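Local structure of ricin B lectin (Clostridium thermocellum, 3VSF) at residues A[383-388]-A[434-439]; A[128-133]-A[150-155]. The protein probably hydrolyses beta-1,3-galactan from the chain end as a family 43 exo-galactanase, joined to a ricin-type lectin module with a galactose site. All blocks are in the same frame, centred on the assembly; numbering follows the deposited sequence.

Contact 1 (A[383-388]-A[434-439]); sequences NAAQIV and LIQYTS
Three backbone hydrogen bonds hold 383-388 against 434-439. A384 N gives its hydrogen to Q436 O at 2.8 Å, on a bent path. The other two are straighter: Q436 N to A385 O, and I387 N to L434 O at 3.1 Å. Between them Q386 and I435 form a non-hydrogen-bonded antiparallel pair, and the two strands run antiparallel but strongly twisted, their short axes at 129°.

Among the polar side chains, N383 reaches past the end of the pairing. With CG anti to the backbone N (chi1 -163°), its amide turns in between Y437 and T438. OD1 takes a weak bond from T438 N, and ND2 lies 3.2 Å from Y437 CE1, the amide and ring planes 31° apart. Q436 sends its extended chain beside A385, NE2 coming 3.4 Å from A385 CB, while NE2 itself is gripped by the backbone oxygens of D382 and S380. Q386 folds back at chi2 to bond its own strand, NE2 to I387 O, nearly straight.

Apolar contacts fill the remainder. A384 CB lies between I435 CD1, at 4.0 Å, and the Y437 ring, whose CD1 it touches. I387 lays CG1 along the I435 backbone, 3.5 Å from its carbonyl carbon, and its side chain also touches L421, L374 and I481.

Strands 385-390 and 432-437 both pair with 479-484 as well, bringing together the three hairpins that form the cap of a ricin-type beta-trefoil. Y437 stands beside D422 and N440, two residues of the galactose-binding site.

Contact 2 (A[128-133]-A[150-155]); sequences TGEFVM and VAYSKT
Strands 131-138 and 147-153 form a beta hairpin, the middle pair of a four-stranded antiparallel sheet, and this contact lies at its open end. F131 with S153 and M133 with A151 are hydrogen-bonded pairs, each joined by two backbone bonds; M133 N to A151 O (2.7 Å) is almost straight at 178°. V132 and Y152 make the non-hydrogen-bonded pair between them, with Y152 CA 3.0 Å from F131 O in a CA-H...O contact.

On the face of V132 and Y152, V132 CG1 meets V150 CG1 at 3.9 Å. E130 extends beyond CG so that OE2 lies obliquely by the Y152 ring, 3.4 Å from CD1, the carboxylate turned 63° from the ring plane. K154, bent at chi2, brings NZ to E130 OE2 from above the carboxylate plane, a 3.2 Å salt bridge. K219 NZ makes a salt bridge with the other oxygen, OE1, and K219 a cation-pi contact with Y152, so two lysines share this carboxylate.

On the other face, the F131 ring has K154 O near its plane at the edge, with CD2 3.5 Å from T155 C, and meets the H66 ring edge-to-face. Such a four-stranded antiparallel sheet is one blade of the five-bladed beta-propeller of family 43 glycoside hydrolases.

Followed from the N terminus, the chain reaches contact 2 first. After 128-133 it runs out along strand 131-138, turns and returns along 147-153, so 150-155 closes a short hairpin with 16 residues between the segments. Three further four-stranded sheets follow before the chain enters the lectin module. There 383-388 opens contact 1, and 45 residues later, 19 of them in strands, 434-439 closes it. The two loops lie in series, neither nesting nor crossing. Contact 2 joins neighbouring strands within one propeller blade; contact 1 joins strand 385-390 of one trefoil hairpin to strand 432-437 of the next. Their centres are 47 Å apart, on opposite sides of the chain's centre, and they do not touch.

Contact 1 (A[383-388]-A[434-439])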
ATOM      1  N   ASN A 383      -6.281  16.493  -5.898  1.00 62.98           N
ATOM      2  CA  ASN A 383      -4.857  16.222  -6.020  1.00 61.40           C
ATOM      3  C   ASN A 383      -4.228  17.085  -7.109  1.00 60.75           C
ATOM      4  O   ASN A 383      -4.840  17.324  -8.151  1.00 62.87           O
ATOM      5  CB  ASN A 383      -4.621  14.738  -6.313  1.00 60.31           C
ATOM      6  CG  ASN A 383      -3.189  14.316  -6.060  1.00 62.21           C
ATOM      7  OD1 ASN A 383      -2.510  14.869  -5.193  1.00 59.19           O
ATOM      8  ND2 ASN A 383      -2.720  13.329  -6.817  1.00 56.52           N
ATOM      9  N   ALA A 384      -3.009  17.555  -6.856  1.00 59.05           N
ATOM     10  CA  ALA A 384      -2.278  18.393  -7.805  1.00 58.01           C
ATOM     11  C   ALA A 384      -2.889  19.785  -7.960  1.00 60.40           C
ATOM     12  O   ALA A 384      -2.614  20.487  -8.934  1.00 61.61           O
ATOM     13  CB  ALA A 384      -2.164  17.702  -9.160  1.00 53.40           C
ATOM     14  N   ALA A 385      -3.714  20.182  -6.996  1.00 60.12           N
ATOM     15  CA  ALA A 385      -4.323  21.508  -7.013  1.00 57.14           C
ATOM     16  C   ALA A 385      -3.256  22.592  -6.888  1.00 56.51           C
ATOM     17  O   ALA A 385      -2.307  22.455  -6.117  1.00 55.54           O
ATOM     18  CB  ALA A 385      -5.349  21.638  -5.899  1.00 57.04           C
ATOM     19  N   GLN A 386      -3.420  23.667  -7.653  1.00 55.32           N
ATOM     20  CA  GLN A 386      -2.451  24.759  -7.672  1.00 50.09           C
ATOM     21  C   GLN A 386      -2.390  25.493  -6.338  1.00 53.72           C
ATOM     22  O   GLN A 386      -3.420  25.769  -5.723  1.00 55.21           O
ATOM     23  CB  GLN A 386      -2.787  25.746  -8.793  1.00 52.56           C
ATOM     24  CG  GLN A 386      -1.927  27.003  -8.799  1.00 52.77           C
ATOM     25  CD  GLN A 386      -0.498  26.731  -9.223  1.00 54.43           C
ATOM     26  OE1 GLN A 386      -0.253  26.119 -10.263  1.00 55.18           O
ATOM     27  NE2 GLN A 386       0.456  27.183  -8.417  1.00 51.47           N
ATOM     28  N   ILE A 387      -1.177  25.809  -5.895  1.00 54.03           N
ATOM     29  CA  ILE A 387      -0.980  26.567  -4.666  1.00 51.15           C
ATOM     30  C   ILE A 387      -0.915  28.059  -4.967  1.00 53.49           C
ATOM     31  O   ILE A 387      -0.129  28.499  -5.807  1.00 55.75           O
ATOM     32  CB  ILE A 387       0.309  26.146  -3.935  1.00 47.72           C
ATOM     33  CG1 ILE A 387       0.229  24.674  -3.521  1.00 50.25           C
ATOM     34  CG2 ILE A 387       0.541  27.022  -2.717  1.00 47.36           C
ATOM     35  CD1 ILE A 387      -0.908  24.368  -2.569  1.00 51.26           C
ATOM     36  N   VAL A 388      -1.746  28.836  -4.281  1.00 55.26           N
ATOM     37  CA  VAL A 388      -1.799  30.276  -4.496  1.00 53.25           C
ATOM     38  C   VAL A 388      -1.764  31.031  -3.173  1.00 54.38           C
ATOM     39  O   VAL A 388      -1.992  30.452  -2.113  1.00 54.83           O
ATOM     40  CB  VAL A 388      -3.075  30.684  -5.256  1.00 52.22           C
ATOM     41  CG1 VAL A 388      -3.120  30.012  -6.619  1.00 54.33           C
ATOM     42  CG2 VAL A 388      -4.310  30.331  -4.443  1.00 54.24           C
ATOM     43  N   LEU A 434       4.224  25.301  -7.782  1.00 48.55           N
ATOM     44  CA  LEU A 434       4.015  24.486  -6.590  1.00 47.60           C
ATOM     45  C   LEU A 434       2.563  24.032  -6.498  1.00 49.32           C
ATOM     46  O   LEU A 434       1.645  24.794  -6.799  1.00 53.25           O
ATOM     47  CB  LEU A 434       4.402  25.260  -5.328  1.00 48.04           C
ATOM     48  CG  LEU A 434       5.813  25.036  -4.780  1.00 50.23           C
ATOM     49  CD1 LEU A 434       6.857  25.220  -5.869  1.00 52.53           C
ATOM     50  CD2 LEU A 434       6.087  25.963  -3.605  1.00 47.34           C
ATOM     51  N   ILE A 435       2.362  22.787  -6.081  1.00 50.41           N
ATOM     52  CA  ILE A 435       1.024  22.227  -5.948  1.00 49.05           C
ATOM     53  C   ILE A 435       0.901  21.454  -4.645  1.00 48.83           C
ATOM     54  O   ILE A 435       1.880  21.281  -3.921  1.00 47.78           O
ATOM     55  CB  ILE A 435       0.700  21.263  -7.107  1.00 51.38           C
ATOM     56  CG1 ILE A 435       1.662  20.074  -7.095  1.00 52.38           C
ATOM     57  CG2 ILE A 435       0.762  21.987  -8.443  1.00 51.11           C
ATOM     58  CD1 ILE A 435       1.427  19.082  -8.213  1.00 52.03           C
ATOM     59  N   GLN A 436      -0.310  20.999  -4.342  1.00 51.30           N
ATOM     60  CA  GLN A 436      -0.508  20.056  -3.250  1.00 53.45           C
ATOM     61  C   GLN A 436      -0.656  18.664  -3.852  1.00 52.11           C
ATOM     62  O   GLN A 436      -1.467  18.454  -4.753  1.00 53.00           O
ATOM     63  CB  GLN A 436      -1.735  20.420  -2.412  1.00 51.22           C
ATOM     64  CG  GLN A 436      -3.062  20.300  -3.145  1.00 54.45           C
ATOM     65  CD  GLN A 436      -4.252  20.432  -2.214  1.00 55.27           C
ATOM     66  OE1 GLN A 436      -4.092  20.652  -1.013  1.00 54.62           O
ATOM     67  NE2 GLN A 436      -5.452  20.295  -2.763  1.00 57.01           N
ATOM     68  N   TYR A 437       0.137  17.718  -3.366  1.00 53.81           N
ATOM     69  CA  TYR A 437       0.146  16.381  -3.943  1.00 57.37           C
ATOM     70  C   TYR A 437       0.195  15.311  -2.861  1.00 56.31           C
ATOM     71  O   TYR A 437       0.564  15.584  -1.719  1.00 57.24           O
ATOM     72  CB  TYR A 437       1.334  16.225  -4.895  1.00 55.87           C
ATOM     73  CG  TYR A 437       1.174  15.120  -5.913  1.00 55.29           C
ATOM     74  CD1 TYR A 437       0.326  15.272  -7.003  1.00 57.87           C
ATOM     75  CD2 TYR A 437       1.880  13.929  -5.794  1.00 58.99           C
ATOM     76  CE1 TYR A 437       0.179  14.266  -7.941  1.00 59.25           C
ATOM     77  CE2 TYR A 437       1.739  12.918  -6.727  1.00 54.04           C
ATOM     78  CZ  TYR A 437       0.888  13.092  -7.798  1.00 56.61           C
ATOM     79  OH  TYR A 437       0.743  12.090  -8.731  1.00 60.13           O
ATOM     80  N   THR A 438      -0.184  14.092  -3.230  1.00 58.15           N
ATOM     81  CA  THR A 438      -0.144  12.964  -2.311  1.00 54.14           C
ATOM     82  C   THR A 438       1.277  12.767  -1.801  1.00 52.51           C
ATOM     83  O   THR A 438       2.237  12.881  -2.562  1.00 54.95           O
ATOM     84  CB  THR A 438      -0.610  11.672  -3.002  1.00 59.12           C
ATOM     85  OG1 THR A 438       0.495  11.066  -3.684  1.00 62.54           O
ATOM     86  CG2 THR A 438      -1.709  11.976  -4.006  1.00 58.24           C
ATOM     87  N   SER A 439       1.414  12.480  -0.511  1.00 51.46           N
ATOM     88  CA  SER A 439       2.729  12.259   0.074  1.00 54.10           C
ATOM     89  C   SER A 439       3.380  11.027  -0.546  1.00 57.13           C
ATOM     90  O   SER A 439       2.762   9.967  -0.629  1.00 55.54           O
ATOM     91  CB  SER A 439       2.627  12.098   1.591  1.00 54.77           C
ATOM     92  OG  SER A 439       3.909  11.947   2.174  1.00 57.82           O
TER

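Contact 2 (A[128-133]-A[150-155])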
ATOM      1  N   THR A 128     -20.709 -23.166   2.823  1.00 87.47           N
ATOM      2  CA  THR A 128     -20.179 -24.224   3.675  1.00 87.59           C
ATOM      3  C   THR A 128     -20.047 -23.778   5.129  1.00 87.46           C
ATOM      4  O   THR A 128     -20.492 -24.472   6.043  1.00 89.35           O
ATOM      5  CB  THR A 128     -18.803 -24.706   3.178  1.00 89.41           C
ATOM      6  OG1 THR A 128     -17.853 -23.640   3.287  1.00 91.78           O
ATOM      7  CG2 THR A 128     -18.887 -25.158   1.727  1.00 85.87           C
ATOM      8  N   GLY A 129     -19.435 -22.618   5.334  1.00 86.49           N
ATOM      9  CA  GLY A 129     -19.195 -22.110   6.673  1.00 86.21           C
ATOM     10  C   GLY A 129     -17.804 -22.467   7.158  1.00 84.32           C
ATOM     11  O   GLY A 129     -17.529 -22.456   8.358  1.00 82.53           O
ATOM     12  N   GLU A 130     -16.924 -22.787   6.214  1.00 83.22           N
ATOM     13  CA  GLU A 130     -15.552 -23.156   6.536  1.00 85.33           C
ATOM     14  C   GLU A 130     -14.560 -22.245   5.821  1.00 83.98           C
ATOM     15  O   GLU A 130     -14.833 -21.748   4.729  1.00 81.76           O
ATOM     16  CB  GLU A 130     -15.293 -24.621   6.174  1.00 87.45           C
ATOM     17  CG  GLU A 130     -15.505 -24.946   4.704  1.00 85.20           C
ATOM     18  CD  GLU A 130     -15.489 -26.435   4.426  1.00 90.86           C
ATOM     19  OE1 GLU A 130     -15.646 -26.824   3.249  1.00 93.48           O
ATOM     20  OE2 GLU A 130     -15.322 -27.219   5.385  1.00 90.71           O
ATOM     21  N   PHE A 131     -13.408 -22.026   6.449  1.00 82.80           N
ATOM     22  CA  PHE A 131     -12.392 -21.134   5.901  1.00 80.73           C
ATOM     23  C   PHE A 131     -11.403 -21.882   5.013  1.00 77.15           C
ATOM     24  O   PHE A 131     -10.680 -22.761   5.478  1.00 76.50           O
ATOM     25  CB  PHE A 131     -11.645 -20.422   7.030  1.00 82.16           C
ATOM     26  CG  PHE A 131     -12.528 -19.572   7.899  1.00 83.39           C
ATOM     27  CD1 PHE A 131     -12.729 -18.234   7.605  1.00 85.95           C
ATOM     28  CD2 PHE A 131     -13.152 -20.109   9.012  1.00 84.62           C
ATOM     29  CE1 PHE A 131     -13.538 -17.448   8.403  1.00 87.07           C
ATOM     30  CE2 PHE A 131     -13.963 -19.327   9.814  1.00 87.75           C
ATOM     31  CZ  PHE A 131     -14.155 -17.995   9.509  1.00 87.55           C
ATOM     32  N   VAL A 132     -11.372 -21.521   3.735  1.00 75.42           N
ATOM     33  CA  VAL A 132     -10.460 -22.142   2.783  1.00 73.71           C
ATOM     34  C   VAL A 132      -9.177 -21.327   2.649  1.00 75.67           C
ATOM     35  O   VAL A 132      -9.219 -20.102   2.522  1.00 78.46           O
ATOM     36  CB  VAL A 132     -11.116 -22.297   1.396  1.00 74.56           C
ATOM     37  CG1 VAL A 132     -10.151 -22.951   0.420  1.00 73.85           C
ATOM     38  CG2 VAL A 132     -12.400 -23.105   1.509  1.00 76.34           C
ATOM     39  N   MET A 133      -8.038 -22.012   2.681  1.00 72.80           N
ATOM     40  CA  MET A 133      -6.741 -21.348   2.606  1.00 71.22           C
ATOM     41  C   MET A 133      -5.937 -21.783   1.383  1.00 70.45           C
ATOM     42  O   MET A 133      -5.752 -22.975   1.142  1.00 73.52           O
ATOM     43  CB  MET A 133      -5.934 -21.608   3.881  1.00 70.49           C
ATOM     44  CG  MET A 133      -4.472 -21.212   3.780  1.00 68.18           C
ATOM     45  SD  MET A 133      -3.570 -21.484   5.316  1.00 71.28           S
ATOM     46  CE  MET A 133      -1.883 -21.268   4.759  1.00 70.44           C
ATOM     47  N   VAL A 150      -3.788 -26.088  -1.027  1.00 71.43           N
ATOM     48  CA  VAL A 150      -5.064 -25.767  -0.402  1.00 71.38           C
ATOM     49  C   VAL A 150      -5.201 -26.388   0.986  1.00 71.52           C
ATOM     50  O   VAL A 150      -4.644 -27.450   1.262  1.00 73.93           O
ATOM     51  CB  VAL A 150      -6.247 -26.231  -1.276  1.00 75.66           C
ATOM     52  CG1 VAL A 150      -7.558 -25.688  -0.731  1.00 75.59           C
ATOM     53  CG2 VAL A 150      -6.048 -25.790  -2.717  1.00 72.52           C
ATOM     54  N   ALA A 151      -5.947 -25.711   1.852  1.00 69.51           N
ATOM     55  CA  ALA A 151      -6.255 -26.212   3.185  1.00 71.52           C
ATOM     56  C   ALA A 151      -7.569 -25.595   3.642  1.00 73.41           C
ATOM     57  O   ALA A 151      -8.129 -24.745   2.952  1.00 75.19           O
ATOM     58  CB  ALA A 151      -5.138 -25.869   4.153  1.00 73.23           C
ATOM     59  N   TYR A 152      -8.067 -26.021   4.798  1.00 75.89           N
ATOM     60  CA  TYR A 152      -9.310 -25.464   5.324  1.00 76.90           C
ATOM     61  C   TYR A 152      -9.551 -25.824   6.785  1.00 78.82           C
ATOM     62  O   TYR A 152      -8.920 -26.731   7.329  1.00 79.57           O
ATOM     63  CB  TYR A 152     -10.504 -25.895   4.467  1.00 78.65           C
ATOM     64  CG  TYR A 152     -10.862 -27.357   4.590  1.00 82.05           C
ATOM     65  CD1 TYR A 152     -11.964 -27.762   5.333  1.00 86.01           C
ATOM     66  CD2 TYR A 152     -10.101 -28.334   3.964  1.00 83.64           C
ATOM     67  CE1 TYR A 152     -12.298 -29.098   5.448  1.00 88.06           C
ATOM     68  CE2 TYR A 152     -10.425 -29.674   4.075  1.00 86.68           C
ATOM     69  CZ  TYR A 152     -11.524 -30.049   4.818  1.00 87.90           C
ATOM     70  OH  TYR A 152     -11.848 -31.382   4.929  1.00 91.36           O
ATOM     71  N   SER A 153     -10.470 -25.098   7.413  1.00 77.35           N
ATOM     72  CA  SER A 153     -10.807 -25.311   8.813  1.00 78.20           C
ATOM     73  C   SER A 153     -12.209 -24.787   9.103  1.00 82.45           C
ATOM     74  O   SER A 153     -12.697 -23.887   8.419  1.00 82.49           O
ATOM     75  CB  SER A 153      -9.791 -24.612   9.717  1.00 78.60           C
ATOM     76  OG  SER A 153     -10.150 -24.734  11.082  1.00 81.66           O
ATOM     77  N   LYS A 154     -12.856 -25.355  10.114  1.00 87.00           N
ATOM     78  CA  LYS A 154     -14.189 -24.915  10.509  1.00 86.51           C
ATOM     79  C   LYS A 154     -14.116 -23.581  11.245  1.00 85.09           C
ATOM     80  O   LYS A 154     -15.091 -22.831  11.294  1.00 84.02           O
ATOM     81  CB  LYS A 154     -14.864 -25.970  11.388  1.00 88.75           C
ATOM     82  CG  LYS A 154     -15.068 -27.315  10.704  1.00 86.20           C
ATOM     83  CD  LYS A 154     -15.999 -27.194   9.507  1.00 88.66           C
ATOM     84  CE  LYS A 154     -16.244 -28.548   8.858  1.00 92.37           C
ATOM     85  NZ  LYS A 154     -17.170 -28.450   7.695  1.00 88.45           N
ATOM     86  N   THR A 155     -12.949 -23.292  11.813  1.00 84.84           N
ATOM     87  CA  THR A 155     -12.724 -22.045  12.536  1.00 84.82           C
ATOM     88  C   THR A 155     -11.559 -21.274  11.920  1.00 86.28           C
ATOM     89  O   THR A 155     -10.690 -21.867  11.279  1.00 87.00           O
ATOM     90  CB  THR A 155     -12.436 -22.307  14.026  1.00 83.51           C
ATOM     91  OG1 THR A 155     -11.273 -23.134  14.153  1.00 84.35           O
ATOM     92  CG2 THR A 155     -13.619 -22.998  14.683  1.00 82.75           C
TER